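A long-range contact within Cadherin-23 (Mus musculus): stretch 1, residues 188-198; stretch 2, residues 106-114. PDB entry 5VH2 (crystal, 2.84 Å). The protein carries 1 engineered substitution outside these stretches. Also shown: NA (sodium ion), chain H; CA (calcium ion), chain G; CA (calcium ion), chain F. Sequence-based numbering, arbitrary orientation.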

# COMPACT_ATOMS: atom_id res chain seq x y z
N THR A 188 20.12 -1.22 -16.66
CA THR A 188 19.33 -0.96 -15.47
C THR A 188 17.88 -0.71 -15.88
O THR A 188 17.59 0.30 -16.54
CB THR A 188 19.88 0.28 -14.72
OG1 THR A 188 21.15 -0.04 -14.17
CG2 THR A 188 18.94 0.76 -13.59
N VAL A 189 16.98 -1.61 -15.51
CA VAL A 189 15.58 -1.51 -15.95
C VAL A 189 14.72 -0.94 -14.83
O VAL A 189 14.83 -1.36 -13.68
CB VAL A 189 15.02 -2.89 -16.38
CG1 VAL A 189 13.58 -2.76 -16.86
CG2 VAL A 189 15.88 -3.50 -17.49
N VAL A 190 13.89 0.03 -15.16
CA VAL A 190 12.93 0.55 -14.22
C VAL A 190 11.58 -0.07 -14.48
O VAL A 190 11.13 -0.17 -15.62
CB VAL A 190 12.82 2.08 -14.34
CG1 VAL A 190 11.68 2.59 -13.47
CG2 VAL A 190 14.12 2.74 -13.92
N ALA A 191 10.91 -0.45 -13.39
CA ALA A 191 9.53 -0.94 -13.40
C ALA A 191 8.64 0.11 -12.74
O ALA A 191 8.75 0.39 -11.54
CB ALA A 191 9.45 -2.25 -12.64
N ASP A 192 7.78 0.74 -13.55
CA ASP A 192 6.90 1.81 -13.07
C ASP A 192 5.49 1.25 -12.86
O ASP A 192 4.95 0.57 -13.74
CB ASP A 192 6.84 2.93 -14.10
CG ASP A 192 8.24 3.57 -14.37
OD1 ASP A 192 8.82 4.13 -13.41
OD2 ASP A 192 8.74 3.57 -15.53
N ASP A 193 4.90 1.53 -11.70
CA ASP A 193 3.55 1.02 -11.40
C ASP A 193 2.48 2.11 -11.56
O ASP A 193 1.29 1.89 -11.28
CB ASP A 193 3.48 0.45 -9.96
CG ASP A 193 3.76 1.50 -8.89
OD1 ASP A 193 4.28 2.61 -9.18
OD2 ASP A 193 3.45 1.17 -7.73
N GLY A 194 2.92 3.30 -11.97
CA GLY A 194 2.05 4.48 -11.98
C GLY A 194 1.92 5.14 -10.62
O GLY A 194 1.03 5.97 -10.39
N GLY A 195 2.81 4.77 -9.70
CA GLY A 195 2.68 5.16 -8.32
C GLY A 195 3.63 6.29 -7.93
O GLY A 195 4.39 6.81 -8.78
N PRO A 196 3.71 6.55 -6.61
CA PRO A 196 4.61 7.54 -6.04
C PRO A 196 6.11 7.10 -5.96
O PRO A 196 7.00 7.94 -6.24
CB PRO A 196 4.06 7.72 -4.62
CG PRO A 196 3.37 6.41 -4.30
CD PRO A 196 2.96 5.78 -5.59
N LYS A 197 6.35 5.84 -5.61
CA LYS A 197 7.62 5.49 -4.96
C LYS A 197 8.89 5.85 -5.71
O LYS A 197 8.86 5.97 -6.93
CB LYS A 197 7.64 4.00 -4.57
CG LYS A 197 6.67 3.68 -3.41
CD LYS A 197 7.04 4.29 -2.07
CE LYS A 197 6.63 3.33 -0.94
NZ LYS A 197 6.54 3.99 0.40
N VAL A 198 9.99 6.00 -4.95
CA VAL A 198 11.34 5.97 -5.51
C VAL A 198 11.47 4.70 -6.33
O VAL A 198 11.10 3.62 -5.90
CB VAL A 198 12.46 5.95 -4.45
CG1 VAL A 198 13.87 5.83 -5.08
CG2 VAL A 198 12.35 7.20 -3.58
NA NA H . 3.28 -0.75 -6.17
CA CA G . 0.37 0.41 1.70
CA CA F . -1.71 -0.12 -1.00
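Stretch 2, residues 106-114: ELDEAVQFS

Stretch 2 runs as an irregular loop from Glu106 to Ala110, mostly extended but bent at Asp108 (psi 18°), and then as a short strand, 111-113. That strand passes strand 188-192 at a closest axial approach of 8.3 Å, with an angle of 137° between their N-to-C directions, so the two strands cross obliquely, nearer antiparallel than parallel. No hydrogen bond links the stretches; the contact rests on van der Waals packing, much of it side chain against backbone, and a shared sodium ion.

Glu106 lies out of reach of stretch 1, its carbonyl O binding the chain F calcium at 2.3 Å. Leu107 points toward stretch 1, against the loop that follows strand 188-192. Its CD2 lies 3.6 Å from Asp193 O, 3.5 Å from Gly194 O and 3.5 Å from Gly195 CA, while Leu107 O is 3.5 Å from Pro196 CD. A CB on Gly195 would be tight against Leu107 CD2 (3.5 Å) and would clash with Pro196 CD (2.6 Å).

Asp108 points its CB away and gives its carboxylate to both calcium ions; its CA is 4.1 Å from Pro196 CG and its O 3.5 Å from Lys197 CE. The CA-to-CB bond of Glu109 also points away, and its OE1 lies 2.3 Å from the chain G calcium. Lys197 CG packs 3.7 Å from Glu109 C, but Lys197 NZ stays 4.4 Å from Glu109 OE2, beyond a salt bridge.

The sodium bridges the stretches, bound by Glu109 O at 2.4 Å, Ala110 O at 2.2 Å, Asp193 OD2 at 2.5 Å and two atoms from elsewhere in the structure. This shared coordination accounts for the 3.0 Å approach of Asp193 OD2 to Glu109 O.

In the strand, Val111 points toward stretch 1, with CG2 3.8 Å from Asp193 CB. Gln112 points away. Phe113 turns back, its CZ 3.7 Å from Ala191 CB.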

# COMPACT_ATOMS: atom_id res chain seq x y z
N GLU A 106 -4.89 1.52 -1.66
CA GLU A 106 -4.54 2.52 -2.64
C GLU A 106 -3.12 2.27 -3.10
O GLU A 106 -2.37 1.55 -2.44
CB GLU A 106 -4.60 3.90 -2.02
CG GLU A 106 -5.90 4.28 -1.34
CD GLU A 106 -5.93 5.76 -1.03
OE1 GLU A 106 -6.15 6.56 -1.97
OE2 GLU A 106 -5.66 6.14 0.14
N LEU A 107 -2.76 2.88 -4.22
CA LEU A 107 -1.45 2.71 -4.80
C LEU A 107 -0.42 3.57 -4.07
O LEU A 107 -0.16 4.71 -4.44
CB LEU A 107 -1.51 3.09 -6.27
CG LEU A 107 -0.34 2.61 -7.14
CD1 LEU A 107 -0.38 1.11 -7.45
CD2 LEU A 107 -0.38 3.42 -8.42
N ASP A 108 0.18 2.98 -3.03
CA ASP A 108 1.17 3.65 -2.18
C ASP A 108 2.43 2.81 -1.91
O ASP A 108 3.18 3.09 -0.98
CB ASP A 108 0.51 4.01 -0.85
CG ASP A 108 0.12 2.79 -0.02
OD1 ASP A 108 -0.08 1.69 -0.57
OD2 ASP A 108 -0.01 2.92 1.21
N GLU A 109 2.67 1.78 -2.72
CA GLU A 109 3.78 0.86 -2.45
C GLU A 109 4.60 0.64 -3.71
O GLU A 109 4.15 0.96 -4.79
CB GLU A 109 3.29 -0.50 -1.92
CG GLU A 109 2.48 -0.45 -0.65
CD GLU A 109 3.29 -0.07 0.55
OE1 GLU A 109 2.68 0.10 1.62
OE2 GLU A 109 4.52 0.08 0.44
N ALA A 110 5.78 0.03 -3.53
CA ALA A 110 6.74 -0.16 -4.61
C ALA A 110 6.41 -1.41 -5.43
O ALA A 110 5.22 -1.73 -5.61
CB ALA A 110 8.16 -0.21 -4.03
N VAL A 111 7.43 -2.08 -5.95
CA VAL A 111 7.26 -3.18 -6.88
C VAL A 111 8.39 -4.19 -6.66
O VAL A 111 9.55 -3.77 -6.49
CB VAL A 111 7.45 -2.67 -8.31
CG1 VAL A 111 7.33 -3.82 -9.28
CG2 VAL A 111 6.45 -1.56 -8.61
N GLN A 112 8.07 -5.48 -6.72
CA GLN A 112 9.10 -6.55 -6.69
C GLN A 112 9.33 -7.15 -8.07
O GLN A 112 8.39 -7.26 -8.85
CB GLN A 112 8.67 -7.70 -5.78
CG GLN A 112 8.27 -7.34 -4.37
CD GLN A 112 7.70 -8.53 -3.66
OE1 GLN A 112 8.43 -9.34 -3.08
NE2 GLN A 112 6.37 -8.67 -3.70
N PHE A 113 10.56 -7.59 -8.33
CA PHE A 113 10.94 -8.30 -9.56
C PHE A 113 10.92 -9.81 -9.36
O PHE A 113 10.93 -10.27 -8.24
CB PHE A 113 12.35 -7.88 -10.00
CG PHE A 113 12.44 -6.47 -10.47
CD1 PHE A 113 12.18 -6.16 -11.80
CD2 PHE A 113 12.72 -5.45 -9.59
CE1 PHE A 113 12.24 -4.85 -12.26
CE2 PHE A 113 12.78 -4.13 -10.04
CZ PHE A 113 12.54 -3.83 -11.38
N SER A 114 10.98 -10.57 -10.45
CA SER A 114 10.92 -12.03 -10.36
C SER A 114 12.28 -12.67 -10.01
O SER A 114 12.33 -13.87 -9.72
CB SER A 114 10.37 -12.60 -11.65
OG SER A 114 11.11 -12.14 -12.76